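Long-range contacts in LbaCas13a H328A (C2c2) (Lachnospiraceae bacterium NK4A179, PDB 5WLH), which binds CRISPR precursor RNA and probably acts as an RNA-guided, RNA-targeting nuclease that cleaves at adenosines, captured here with a 24-nucleotide-spacer pre-crRNA: residues G975-E980 / L1037-I1042; I563-G568 / S1044-E1049; V1026-D1031 / N1101-R1106. All coordinates share one frame; numbering follows the deposited sequence.

How the contacts relate
Contacts 1 and 2 share helix 1039-1047: its start takes part in contact 1 and its C-terminal part in contact 2, with centres about 10 Å apart. They also touch directly, Ser978 CB lying 3.4 Å from Gly568 O. Contact 3 sits about 13 Å from contact 1, centre to centre, and is joined to it through Asn1040, whose ND2 is 2.8 Å from Glu1104 O, a probable hydrogen bond. Contacts 2 and 3 do not touch; their nearest atoms are about 7 Å apart. The bound RNA runs past contacts 1 and 3, with Arg1039 on A36 and Arg1106 by A38, both of chain B, whereas contact 2 stays about 9 Å away at its nearest atom.

Contact 1 (G975-E980 / L1037-I1042); sequences GTISSE and LNRNII. With nucleotides of chain B.
Arg1039 reaches back to the carbonyl of Gly975 and lays its guanidinium on a base of the bound RNA. CG stands anti to the backbone N (chi1 -170°) and the chain runs extended as far as NE. NH2 donates to Gly975 O at 2.8 Å, in the carbonyl plane on a lone pair and within the guanidinium plane; NE adds a weak bond to the same oxygen. With this carbonyl fixing its edge, the group lies nearly parallel to the adenine of A36 of chain B, whose C4 sits over the centre, 3.4 Å above the guanidinium plane. NH1 makes a weak bond to A36 O2'. Such arginine-on-nucleobase stacking is characteristic of RNA-binding surfaces.

Ile977 fills the other half. Its CG1 rests against Arg1039 CG at 3.8 Å. The CG2 branch, anti to the backbone N, meets Leu1037 CD1 at 3.7 Å and Ile1042 CG2 at 3.8 Å. Leu1037 CD1 also lies 3.7 Å from Ser978 O.

The loop after helix 960-974 thus rests on the first turn of helix 1039-1047, which Asn1038 N-caps by accepting from Ile1041 N. Helix 988-995 packs alongside, Tyr991 touching Ile1042 and Tyr994 touching Ile1041.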
loop_
_atom_site.group_PDB
_atom_site.type_symbol
_atom_site.label_atom_id
_atom_site.label_comp_id
_atom_site.label_asym_id
_atom_site.label_seq_id
_atom_site.Cartn_x
_atom_site.Cartn_y
_atom_site.Cartn_z
ATOM N N GLY A 975 -12.522 -5.591 22.186
ATOM C CA GLY A 975 -11.486 -5.714 23.190
ATOM C C GLY A 975 -12.003 -5.866 24.604
ATOM O O GLY A 975 -11.200 -5.858 25.547
ATOM N N THR A 976 -13.315 -6.003 24.784
ATOM C CA THR A 976 -13.902 -6.132 26.119
ATOM C C THR A 976 -14.266 -7.592 26.351
ATOM O O THR A 976 -15.350 -8.060 25.990
ATOM C CB THR A 976 -15.100 -5.217 26.290
ATOM O OG1 THR A 976 -14.694 -3.877 26.003
ATOM C CG2 THR A 976 -15.595 -5.291 27.727
ATOM N N ILE A 977 -13.348 -8.301 26.974
ATOM C CA ILE A 977 -13.507 -9.718 27.259
ATOM C C ILE A 977 -14.374 -9.880 28.500
ATOM O O ILE A 977 -14.250 -9.118 29.469
ATOM C CB ILE A 977 -12.126 -10.374 27.439
ATOM C CG1 ILE A 977 -11.301 -10.189 26.169
ATOM C CG2 ILE A 977 -12.260 -11.862 27.720
ATOM C CD1 ILE A 977 -11.994 -10.723 24.937
ATOM N N SER A 978 -15.261 -10.872 28.464
ATOM C CA SER A 978 -16.094 -11.189 29.615
ATOM C C SER A 978 -15.221 -11.583 30.811
ATOM O O SER A 978 -14.071 -11.993 30.666
ATOM C CB SER A 978 -17.062 -12.319 29.257
ATOM O OG SER A 978 -17.829 -12.722 30.377
ATOM N N SER A 979 -15.768 -11.431 32.010
ATOM C CA SER A 979 -15.061 -11.944 33.178
ATOM C C SER A 979 -15.482 -13.363 33.518
ATOM O O SER A 979 -14.955 -13.946 34.470
ATOM C CB SER A 979 -15.277 -11.033 34.389
ATOM O OG SER A 979 -16.641 -10.710 34.541
ATOM N N GLU A 980 -16.419 -13.928 32.761
ATOM C CA GLU A 980 -16.944 -15.265 33.001
ATOM C C GLU A 980 -16.235 -16.245 32.074
ATOM O O GLU A 980 -16.408 -16.191 30.849
ATOM C CB GLU A 980 -18.454 -15.295 32.773
ATOM C CG GLU A 980 -19.248 -14.331 33.641
ATOM C CD GLU A 980 -19.100 -14.623 35.125
ATOM O OE1 GLU A 980 -18.856 -15.799 35.479
ATOM O OE2 GLU A 980 -19.230 -13.679 35.934
ATOM N N LEU A 1037 -8.820 -15.922 34.033
ATOM C CA LEU A 1037 -9.261 -15.556 32.692
ATOM C C LEU A 1037 -8.172 -14.707 32.053
ATOM O O LEU A 1037 -7.887 -13.597 32.514
ATOM C CB LEU A 1037 -10.592 -14.812 32.755
ATOM C CG LEU A 1037 -11.479 -14.773 31.503
ATOM C CD1 LEU A 1037 -10.867 -13.913 30.401
ATOM C CD2 LEU A 1037 -11.735 -16.172 30.983
ATOM N N ASN A 1038 -7.537 -15.237 31.011
ATOM C CA ASN A 1038 -6.439 -14.555 30.343
ATOM C C ASN A 1038 -6.947 -13.928 29.046
ATOM O O ASN A 1038 -7.326 -14.639 28.107
ATOM C CB ASN A 1038 -5.277 -15.509 30.072
ATOM C CG ASN A 1038 -4.067 -14.797 29.514
ATOM O OD1 ASN A 1038 -4.060 -14.389 28.349
ATOM N ND2 ASN A 1038 -3.032 -14.629 30.345
ATOM N N ARG A 1039 -6.918 -12.599 29.008
ATOM C CA ARG A 1039 -7.392 -11.821 27.870
ATOM C C ARG A 1039 -6.777 -12.278 26.548
ATOM O O ARG A 1039 -7.481 -12.437 25.542
ATOM C CB ARG A 1039 -7.060 -10.361 28.136
ATOM C CG ARG A 1039 -7.667 -9.440 27.191
ATOM C CD ARG A 1039 -7.861 -8.096 27.828
ATOM N NE ARG A 1039 -8.500 -7.249 26.848
ATOM C CZ ARG A 1039 -7.837 -6.731 25.828
ATOM N NH1 ARG A 1039 -6.530 -6.953 25.719
ATOM N NH2 ARG A 1039 -8.464 -5.978 24.944
ATOM N N ASN A 1040 -5.462 -12.473 26.523
ATOM C CA ASN A 1040 -4.799 -12.833 25.274
ATOM C C ASN A 1040 -5.161 -14.246 24.831
ATOM O O ASN A 1040 -5.250 -14.522 23.625
ATOM C CB ASN A 1040 -3.287 -12.684 25.429
ATOM C CG ASN A 1040 -2.870 -11.238 25.666
ATOM O OD1 ASN A 1040 -3.556 -10.300 25.247
ATOM N ND2 ASN A 1040 -1.756 -11.054 26.349
ATOM N N ILE A 1041 -5.364 -15.155 25.780
ATOM C CA ILE A 1041 -5.802 -16.502 25.427
ATOM C C ILE A 1041 -7.175 -16.452 24.769
ATOM O O ILE A 1041 -7.409 -17.094 23.742
ATOM C CB ILE A 1041 -5.803 -17.411 26.670
ATOM C CG1 ILE A 1041 -4.371 -17.622 27.174
ATOM C CG2 ILE A 1041 -6.476 -18.747 26.359
ATOM C CD1 ILE A 1041 -3.575 -18.600 26.384
ATOM N N ILE A 1042 -8.104 -15.690 25.350
ATOM C CA ILE A 1042 -9.450 -15.639 24.788
ATOM C C ILE A 1042 -9.433 -14.923 23.439
ATOM O O ILE A 1042 -10.083 -15.360 22.484
ATOM C CB ILE A 1042 -10.436 -14.989 25.778
ATOM C CG1 ILE A 1042 -10.877 -16.000 26.841
ATOM C CG2 ILE A 1042 -11.711 -14.567 25.063
ATOM C CD1 ILE A 1042 -9.849 -16.339 27.849
ATOM P P A B 36 -7.104 0.564 24.705
ATOM O OP1 A B 36 -7.949 0.499 25.918
ATOM O OP2 A B 36 -6.624 1.863 24.188
ATOM O "O5'" A B 36 -5.823 -0.343 24.893
ATOM C "C5'" A B 36 -4.862 -0.027 25.885
ATOM C "C4'" A B 36 -4.467 -1.257 26.657
ATOM O "O4'" A B 36 -5.624 -1.812 27.338
ATOM C "C3'" A B 36 -3.899 -2.390 25.831
ATOM O "O3'" A B 36 -3.060 -3.124 26.723
ATOM C "C2'" A B 36 -5.154 -3.208 25.513
ATOM O "O2'" A B 36 -4.914 -4.536 25.112
ATOM C "C1'" A B 36 -5.884 -3.124 26.851
ATOM N N9 A B 36 -7.335 -3.261 26.820
ATOM C C8 A B 36 -8.251 -2.755 25.929
ATOM N N7 A B 36 -9.494 -3.008 26.270
ATOM C C5 A B 36 -9.384 -3.693 27.477
ATOM C C6 A B 36 -10.338 -4.237 28.362
ATOM N N6 A B 36 -11.658 -4.175 28.150
ATOM N N1 A B 36 -9.884 -4.856 29.478
ATOM C C2 A B 36 -8.567 -4.919 29.693
ATOM N N3 A B 36 -7.580 -4.441 28.938
ATOM C C4 A B 36 -8.063 -3.837 27.834
#

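Contact 2 (I563-G568 / S1044-E1049); sequences ILQYFG and SKLYGE
Tyr566 and Leu1046 lie alongside each other, running opposite ways, and the tight part of this contact is built around that pair. It joins the C-terminal part of helix 559-564, closed by a Schellman motif with Gly568 as its C-prime residue, to the C-terminal part of helix 1039-1047. Tyr566 CG is anti to the carbonyl carbon (chi1 -65°), and from there the ring comes up beside Leu1046. The phenol OH donates to Leu1046 O at 2.7 Å, in the carbonyl plane and on a lone pair. On one ring face Leu1046 CD2 makes a CH-pi contact, 4.2 Å from the centroid and 20° off the normal, while Leu1046 CB closes on Tyr566 CE1 at 3.6 Å. The same CD2 packs on Gln565, 3.3 Å from OE1 and 3.7 Å from CB. Tyr1047 CE1 comes to the ring edge, 3.7 Å from Tyr566 CD1; the two ring planes are turned by 72° in an oblique meeting. Water 1 adds a second link between these tyrosines, donating to Tyr566 O and accepting from Tyr1047 OH at 2.6 Å.

The looser part is polar: Gln565 OE1 stays 3.5 Å from Lys1045 NZ, and both hydrogen-bond to Gln516 of helix 486-517. Gln516 NE2 also hydrogen-bonds to Tyr566 OH.

A phenylalanine in place of Tyr566 would probably leave Leu1046 O without this donor and Gln516 without one of its partners.

The chemistry is mixed: buried Leu1046 O gains the Tyr566 hydroxyl as donor, while the ring face takes Leu1046 CD2.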
loop_
_atom_site.group_PDB
_atom_site.type_symbol
_atom_site.label_atom_id
_atom_site.label_comp_id
_atom_site.label_asym_id
_atom_site.label_seq_id
_atom_site.Cartn_x
_atom_site.Cartn_y
_atom_site.Cartn_z
ATOM N N ILE A 563 -21.846 -18.125 19.214
ATOM C CA ILE A 563 -21.966 -16.854 18.495
ATOM C C ILE A 563 -21.789 -15.685 19.453
ATOM O O ILE A 563 -21.098 -14.705 19.149
ATOM C CB ILE A 563 -23.324 -16.769 17.775
ATOM C CG1 ILE A 563 -23.430 -17.805 16.653
ATOM C CG2 ILE A 563 -23.561 -15.367 17.267
ATOM C CD1 ILE A 563 -24.863 -17.980 16.154
ATOM N N LEU A 564 -22.406 -15.766 20.630
ATOM C CA LEU A 564 -22.390 -14.625 21.528
ATOM C C LEU A 564 -21.024 -14.393 22.171
ATOM O O LEU A 564 -20.834 -13.348 22.803
ATOM C CB LEU A 564 -23.485 -14.791 22.593
ATOM C CG LEU A 564 -24.927 -14.698 22.070
ATOM C CD1 LEU A 564 -25.968 -14.960 23.178
ATOM C CD2 LEU A 564 -25.146 -13.330 21.460
ATOM N N GLN A 565 -20.068 -15.320 22.030
ATOM C CA GLN A 565 -18.693 -15.012 22.429
ATOM C C GLN A 565 -18.180 -13.775 21.701
ATOM O O GLN A 565 -17.400 -12.991 22.255
ATOM C CB GLN A 565 -17.772 -16.198 22.130
ATOM C CG GLN A 565 -17.973 -17.412 23.009
ATOM C CD GLN A 565 -17.118 -18.595 22.582
ATOM O OE1 GLN A 565 -16.012 -18.426 22.087
ATOM N NE2 GLN A 565 -17.629 -19.804 22.794
ATOM N N TYR A 566 -18.598 -13.597 20.447
ATOM C CA TYR A 566 -18.206 -12.454 19.631
ATOM C C TYR A 566 -19.017 -11.210 19.933
ATOM O O TYR A 566 -18.670 -10.124 19.447
ATOM C CB TYR A 566 -18.329 -12.830 18.162
ATOM C CG TYR A 566 -17.347 -13.898 17.822
ATOM C CD1 TYR A 566 -16.044 -13.568 17.492
ATOM C CD2 TYR A 566 -17.692 -15.244 17.899
ATOM C CE1 TYR A 566 -15.110 -14.533 17.223
ATOM C CE2 TYR A 566 -16.758 -16.222 17.617
ATOM C CZ TYR A 566 -15.467 -15.859 17.287
ATOM O OH TYR A 566 -14.522 -16.816 17.006
ATOM N N PHE A 567 -20.079 -11.346 20.722
ATOM C CA PHE A 567 -20.835 -10.220 21.249
ATOM C C PHE A 567 -20.593 -10.072 22.749
ATOM O O PHE A 567 -21.487 -9.678 23.500
ATOM C CB PHE A 567 -22.322 -10.380 20.932
ATOM C CG PHE A 567 -22.644 -10.308 19.452
ATOM C CD1 PHE A 567 -22.919 -9.092 18.847
ATOM C CD2 PHE A 567 -22.674 -11.453 18.678
ATOM C CE1 PHE A 567 -23.213 -9.021 17.492
ATOM C CE2 PHE A 567 -22.963 -11.393 17.319
ATOM C CZ PHE A 567 -23.238 -10.172 16.727
ATOM N N GLY A 568 -19.388 -10.432 23.187
ATOM C CA GLY A 568 -18.927 -10.168 24.535
ATOM C C GLY A 568 -19.251 -11.242 25.552
ATOM O O GLY A 568 -18.941 -11.055 26.734
ATOM N N SER A 1044 -7.000 -14.876 21.339
ATOM C CA SER A 1044 -6.440 -15.811 20.362
ATOM C C SER A 1044 -7.452 -16.893 19.988
ATOM O O SER A 1044 -7.457 -17.375 18.850
ATOM C CB SER A 1044 -5.148 -16.414 20.916
ATOM O OG SER A 1044 -5.427 -17.567 21.683
ATOM N N LYS A 1045 -8.341 -17.251 20.917
ATOM C CA LYS A 1045 -9.384 -18.234 20.627
ATOM C C LYS A 1045 -10.455 -17.659 19.703
ATOM O O LYS A 1045 -10.954 -18.353 18.814
ATOM C CB LYS A 1045 -10.007 -18.723 21.936
ATOM C CG LYS A 1045 -11.355 -19.437 21.798
ATOM C CD LYS A 1045 -11.180 -20.935 21.623
ATOM C CE LYS A 1045 -12.314 -21.734 22.282
ATOM N NZ LYS A 1045 -13.579 -20.952 22.478
ATOM N N LEU A 1046 -10.834 -16.401 19.903
ATOM C CA LEU A 1046 -11.909 -15.836 19.089
ATOM C C LEU A 1046 -11.407 -15.435 17.711
ATOM O O LEU A 1046 -12.096 -15.650 16.705
ATOM C CB LEU A 1046 -12.511 -14.610 19.773
ATOM C CG LEU A 1046 -13.156 -14.801 21.145
ATOM C CD1 LEU A 1046 -13.650 -13.464 21.689
ATOM C CD2 LEU A 1046 -14.293 -15.777 21.024
ATOM N N TYR A 1047 -10.219 -14.825 17.655
ATOM C CA TYR A 1047 -9.742 -14.174 16.444
ATOM C C TYR A 1047 -8.452 -14.752 15.878
ATOM O O TYR A 1047 -8.154 -14.497 14.703
ATOM C CB TYR A 1047 -9.547 -12.667 16.703
ATOM C CG TYR A 1047 -10.750 -12.011 17.351
ATOM C CD1 TYR A 1047 -11.980 -11.918 16.679
ATOM C CD2 TYR A 1047 -10.663 -11.482 18.639
ATOM C CE1 TYR A 1047 -13.074 -11.316 17.271
ATOM C CE2 TYR A 1047 -11.743 -10.891 19.236
ATOM C CZ TYR A 1047 -12.949 -10.815 18.557
ATOM O OH TYR A 1047 -14.012 -10.219 19.158
ATOM N N GLY A 1048 -7.686 -15.517 16.665
ATOM C CA GLY A 1048 -6.474 -16.142 16.185
ATOM C C GLY A 1048 -6.704 -17.549 15.668
ATOM O O GLY A 1048 -7.823 -18.064 15.616
ATOM N N GLU A 1049 -5.603 -18.171 15.250
ATOM C CA GLU A 1049 -5.616 -19.468 14.582
ATOM C C GLU A 1049 -4.777 -20.434 15.411
ATOM O O GLU A 1049 -3.543 -20.345 15.424
ATOM C CB GLU A 1049 -5.096 -19.347 13.153
ATOM C CG GLU A 1049 -5.874 -18.318 12.329
ATOM C CD GLU A 1049 -7.186 -18.875 11.798
ATOM O OE1 GLU A 1049 -7.475 -20.068 12.039
ATOM O OE2 GLU A 1049 -7.937 -18.126 11.133
HETATM O O HOH W 1 -16.321 -10.105 18.020
#

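Contact 3 (V1026-D1031 / N1101-R1106); sequences VALYYD and NIVEFR. With nucleotides of chain B.
Tyr1029 touches Phe1105 through rim atoms, CE1 against CE2 at 3.5 Å, neither ring stacked on the other. The planes are turned by 48° and the centroids lie 5.7 Å apart. Tyr1029 CG is anti to the carbonyl carbon (chi1 -53°), and from there the ring extends to the end of helix 1087-1103. Beyond the ring, the phenol crosses Val1103 at about a right angle: OH donates to Val1103 O at 3.0 Å, in the carbonyl plane and on a lone pair, and rests 3.5 Å from Val1103 CB. That carbonyl also lies over one face of the Phe1105 ring, toward its rim, so both aromatic rings gather round a single oxygen.

One face of the Tyr1029 ring is covered from its own segment, by Leu1028 CB. Leu1028 sets its CB toward the helix but packs less closely, its CD1 at 4.3 Å from Val1103 CB. Water 2 links Leu1028 O with, weakly, Glu1104 OE2. Helix 1062-1075 closes in as well, with Ile1065 touching Leu1028 and Tyr1029.

Away from the tyrosine, the second segment faces the RNA of chain B. Asn1101 ND2 donates to the sugar O4' of G39 at 3.0 Å in a nearly straight bond (168°). Arg1106, extended from CG to NE, brings its guanidinium edge to phosphate oxygen OP1 of A38, while N1 of G39 and OP2 of U37 lie over one guanidinium face, toward its rim.

The arrangement is a Schellman-terminated helix followed directly by the N-cap of the next: Phe1105, with positive phi, ends helix 1087-1103 and is also the N-cap residue of helix 1106-1145. The junction packs on the loop before strand 1030-1031, and it also supplies Asn1101 and Arg1106 to the bound pre-crRNA.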
loop_
_atom_site.group_PDB
_atom_site.type_symbol
_atom_site.label_atom_id
_atom_site.label_comp_id
_atom_site.label_asym_id
_atom_site.label_seq_id
_atom_site.Cartn_x
_atom_site.Cartn_y
_atom_site.Cartn_z
ATOM N N VAL A 1026 5.012 -19.537 41.035
ATOM C CA VAL A 1026 4.656 -19.263 39.642
ATOM C C VAL A 1026 3.523 -18.243 39.567
ATOM O O VAL A 1026 3.661 -17.176 38.954
ATOM C CB VAL A 1026 4.286 -20.569 38.920
ATOM C CG1 VAL A 1026 3.584 -20.276 37.594
ATOM C CG2 VAL A 1026 5.533 -21.425 38.711
ATOM N N ALA A 1027 2.397 -18.549 40.211
ATOM C CA ALA A 1027 1.214 -17.674 40.239
ATOM C C ALA A 1027 0.789 -17.431 38.792
ATOM O O ALA A 1027 0.613 -18.412 38.051
ATOM C CB ALA A 1027 1.521 -16.419 41.052
ATOM N N LEU A 1028 0.596 -16.180 38.368
ATOM C CA LEU A 1028 0.342 -15.799 36.983
ATOM C C LEU A 1028 -1.006 -16.280 36.452
ATOM O O LEU A 1028 -1.848 -15.462 36.066
ATOM C CB LEU A 1028 1.474 -16.307 36.080
ATOM C CG LEU A 1028 2.805 -15.569 36.246
ATOM C CD1 LEU A 1028 3.885 -16.173 35.368
ATOM C CD2 LEU A 1028 2.625 -14.089 35.950
ATOM N N TYR A 1029 -1.229 -17.592 36.423
ATOM C CA TYR A 1029 -2.280 -18.172 35.596
ATOM C C TYR A 1029 -3.504 -18.634 36.378
ATOM O O TYR A 1029 -4.408 -19.234 35.785
ATOM C CB TYR A 1029 -1.703 -19.331 34.788
ATOM C CG TYR A 1029 -0.467 -18.928 34.013
ATOM C CD1 TYR A 1029 -0.553 -18.050 32.937
ATOM C CD2 TYR A 1029 0.792 -19.386 34.385
ATOM C CE1 TYR A 1029 0.576 -17.668 32.231
ATOM C CE2 TYR A 1029 1.926 -19.008 33.686
ATOM C CZ TYR A 1029 1.812 -18.146 32.610
ATOM O OH TYR A 1029 2.941 -17.767 31.912
ATOM N N TYR A 1030 -3.568 -18.366 37.682
ATOM C CA TYR A 1030 -4.684 -18.813 38.503
ATOM C C TYR A 1030 -5.248 -17.647 39.298
ATOM O O TYR A 1030 -4.501 -16.781 39.760
ATOM C CB TYR A 1030 -4.267 -19.947 39.447
ATOM C CG TYR A 1030 -5.262 -21.081 39.470
ATOM C CD1 TYR A 1030 -5.214 -22.091 38.521
ATOM C CD2 TYR A 1030 -6.261 -21.132 40.434
ATOM C CE1 TYR A 1030 -6.129 -23.124 38.530
ATOM C CE2 TYR A 1030 -7.181 -22.164 40.453
ATOM C CZ TYR A 1030 -7.110 -23.155 39.500
ATOM O OH TYR A 1030 -8.024 -24.181 39.519
ATOM N N ASP A 1031 -6.578 -17.634 39.449
ATOM C CA ASP A 1031 -7.311 -16.575 40.152
ATOM C C ASP A 1031 -8.184 -17.257 41.210
ATOM O O ASP A 1031 -9.383 -17.472 41.009
ATOM C CB ASP A 1031 -8.137 -15.733 39.162
ATOM C CG ASP A 1031 -8.832 -14.548 39.820
ATOM O OD1 ASP A 1031 -8.711 -14.379 41.052
ATOM O OD2 ASP A 1031 -9.500 -13.777 39.093
ATOM N N ASN A 1101 6.289 -10.146 27.961
ATOM C CA ASN A 1101 5.497 -10.396 26.762
ATOM C C ASN A 1101 5.293 -11.890 26.528
ATOM O O ASN A 1101 4.246 -12.307 26.015
ATOM C CB ASN A 1101 6.173 -9.737 25.558
ATOM C CG ASN A 1101 5.924 -8.238 25.510
ATOM O OD1 ASN A 1101 4.995 -7.745 26.133
ATOM N ND2 ASN A 1101 6.745 -7.513 24.769
ATOM N N ILE A 1102 6.257 -12.715 26.928
ATOM C CA ILE A 1102 6.118 -14.154 26.735
ATOM C C ILE A 1102 5.127 -14.740 27.737
ATOM O O ILE A 1102 4.171 -15.432 27.361
ATOM C CB ILE A 1102 7.493 -14.836 26.824
ATOM C CG1 ILE A 1102 8.297 -14.526 25.562
ATOM C CG2 ILE A 1102 7.343 -16.337 27.017
ATOM C CD1 ILE A 1102 9.776 -14.787 25.698
ATOM N N VAL A 1103 5.353 -14.502 29.034
ATOM C CA VAL A 1103 4.517 -15.166 30.030
ATOM C C VAL A 1103 3.080 -14.658 29.971
ATOM O O VAL A 1103 2.152 -15.378 30.348
ATOM C CB VAL A 1103 5.115 -15.009 31.443
ATOM C CG1 VAL A 1103 6.541 -15.513 31.452
ATOM C CG2 VAL A 1103 5.049 -13.565 31.906
ATOM N N GLU A 1104 2.864 -13.438 29.484
ATOM C CA GLU A 1104 1.522 -12.886 29.357
ATOM C C GLU A 1104 0.847 -13.284 28.052
ATOM O O GLU A 1104 -0.307 -12.898 27.829
ATOM C CB GLU A 1104 1.563 -11.353 29.452
ATOM C CG GLU A 1104 1.896 -10.799 30.833
ATOM C CD GLU A 1104 0.843 -11.120 31.880
ATOM O OE1 GLU A 1104 -0.367 -11.103 31.554
ATOM O OE2 GLU A 1104 1.228 -11.386 33.039
ATOM N N PHE A 1105 1.538 -14.031 27.187
ATOM C CA PHE A 1105 1.050 -14.424 25.868
ATOM C C PHE A 1105 0.888 -13.233 24.937
ATOM O O PHE A 1105 0.133 -13.307 23.964
ATOM C CB PHE A 1105 -0.271 -15.195 25.953
ATOM C CG PHE A 1105 -0.243 -16.321 26.934
ATOM C CD1 PHE A 1105 0.476 -17.470 26.662
ATOM C CD2 PHE A 1105 -0.929 -16.229 28.134
ATOM C CE1 PHE A 1105 0.510 -18.511 27.568
ATOM C CE2 PHE A 1105 -0.896 -17.266 29.046
ATOM C CZ PHE A 1105 -0.178 -18.408 28.764
ATOM N N ARG A 1106 1.580 -12.128 25.219
ATOM C CA ARG A 1106 1.515 -10.976 24.332
ATOM C C ARG A 1106 2.261 -11.236 23.034
ATOM O O ARG A 1106 1.872 -10.712 21.984
ATOM C CB ARG A 1106 2.080 -9.738 25.027
ATOM C CG ARG A 1106 1.223 -9.242 26.177
ATOM C CD ARG A 1106 1.832 -8.022 26.863
ATOM N NE ARG A 1106 0.981 -7.570 27.962
ATOM C CZ ARG A 1106 1.324 -6.653 28.863
ATOM N NH1 ARG A 1106 2.518 -6.070 28.814
ATOM N NH2 ARG A 1106 0.467 -6.330 29.825
ATOM P P G B 39 5.569 -0.866 26.821
ATOM O OP1 G B 39 6.604 0.078 26.336
ATOM O OP2 G B 39 4.136 -0.462 26.851
ATOM O "O5'" G B 39 5.636 -2.247 26.015
ATOM C "C5'" G B 39 6.865 -2.948 25.827
ATOM C "C4'" G B 39 6.967 -3.537 24.438
ATOM O "O4'" G B 39 6.047 -4.667 24.308
ATOM C "C3'" G B 39 6.609 -2.578 23.297
ATOM O "O3'" G B 39 7.351 -2.943 22.135
ATOM C "C2'" G B 39 5.151 -2.930 23.038
ATOM O "O2'" G B 39 4.640 -2.529 21.786
ATOM C "C1'" G B 39 5.215 -4.445 23.180
ATOM N N9 G B 39 3.915 -5.100 23.344
ATOM C C8 G B 39 3.431 -6.154 22.601
ATOM N N7 G B 39 2.223 -6.509 22.956
ATOM C C5 G B 39 1.889 -5.633 23.983
ATOM C C6 G B 39 0.708 -5.517 24.767
ATOM O O6 G B 39 -0.334 -6.189 24.729
ATOM N N1 G B 39 0.815 -4.483 25.690
ATOM C C2 G B 39 1.896 -3.656 25.851
ATOM N N2 G B 39 1.804 -2.716 26.806
ATOM N N3 G B 39 2.997 -3.757 25.136
ATOM C C4 G B 39 2.924 -4.751 24.226
ATOM P P A B 38 1.919 -3.481 31.685
ATOM O OP1 A B 38 1.650 -4.921 31.419
ATOM O OP2 A B 38 2.636 -3.130 32.947
ATOM O "O5'" A B 38 2.787 -2.829 30.529
ATOM C "C5'" A B 38 3.003 -1.422 30.492
ATOM C "C4'" A B 38 4.428 -1.088 30.127
ATOM O "O4'" A B 38 5.263 -1.146 31.314
ATOM C "C3'" A B 38 5.078 -2.023 29.106
ATOM O "O3'" A B 38 5.983 -1.276 28.308
ATOM C "C2'" A B 38 5.889 -2.967 29.978
ATOM O "O2'" A B 38 6.985 -3.563 29.318
ATOM C "C1'" A B 38 6.349 -2.022 31.081
ATOM N N9 A B 38 6.709 -2.683 32.335
ATOM C C8 A B 38 5.948 -3.497 33.133
ATOM N N7 A B 38 6.586 -3.930 34.193
ATOM C C5 A B 38 7.846 -3.354 34.083
ATOM C C6 A B 38 8.995 -3.418 34.890
ATOM N N6 A B 38 9.055 -4.122 36.018
ATOM N N1 A B 38 10.088 -2.734 34.490
ATOM C C2 A B 38 10.026 -2.028 33.354
ATOM N N3 A B 38 9.005 -1.894 32.511
ATOM C C4 A B 38 7.937 -2.587 32.942
ATOM P P U B 37 -1.492 -2.774 26.863
ATOM O OP1 U B 37 -0.960 -2.316 25.545
ATOM O OP2 U B 37 -0.920 -3.952 27.578
ATOM O "O5'" U B 37 -1.347 -1.512 27.822
ATOM C "C5'" U B 37 -1.999 -1.461 29.072
ATOM C "C4'" U B 37 -1.079 -1.469 30.278
ATOM O "O4'" U B 37 -1.959 -1.207 31.389
ATOM C "C3'" U B 37 -0.455 -2.820 30.602
ATOM O "O3'" U B 37 0.531 -2.643 31.640
ATOM C "C2'" U B 37 -1.658 -3.543 31.183
ATOM O "O2'" U B 37 -1.369 -4.706 31.931
ATOM C "C1'" U B 37 -2.290 -2.430 32.031
ATOM N N1 U B 37 -3.756 -2.492 32.065
ATOM C C2 U B 37 -4.377 -2.499 33.296
ATOM O O2 U B 37 -3.749 -2.458 34.342
ATOM N N3 U B 37 -5.749 -2.546 33.233
ATOM C C4 U B 37 -6.526 -2.593 32.088
ATOM O O4 U B 37 -7.751 -2.640 32.177
ATOM C C5 U B 37 -5.806 -2.570 30.858
ATOM C C6 U B 37 -4.478 -2.522 30.894
HETATM O O HOH W 2 -1.099 -12.636 35.234
#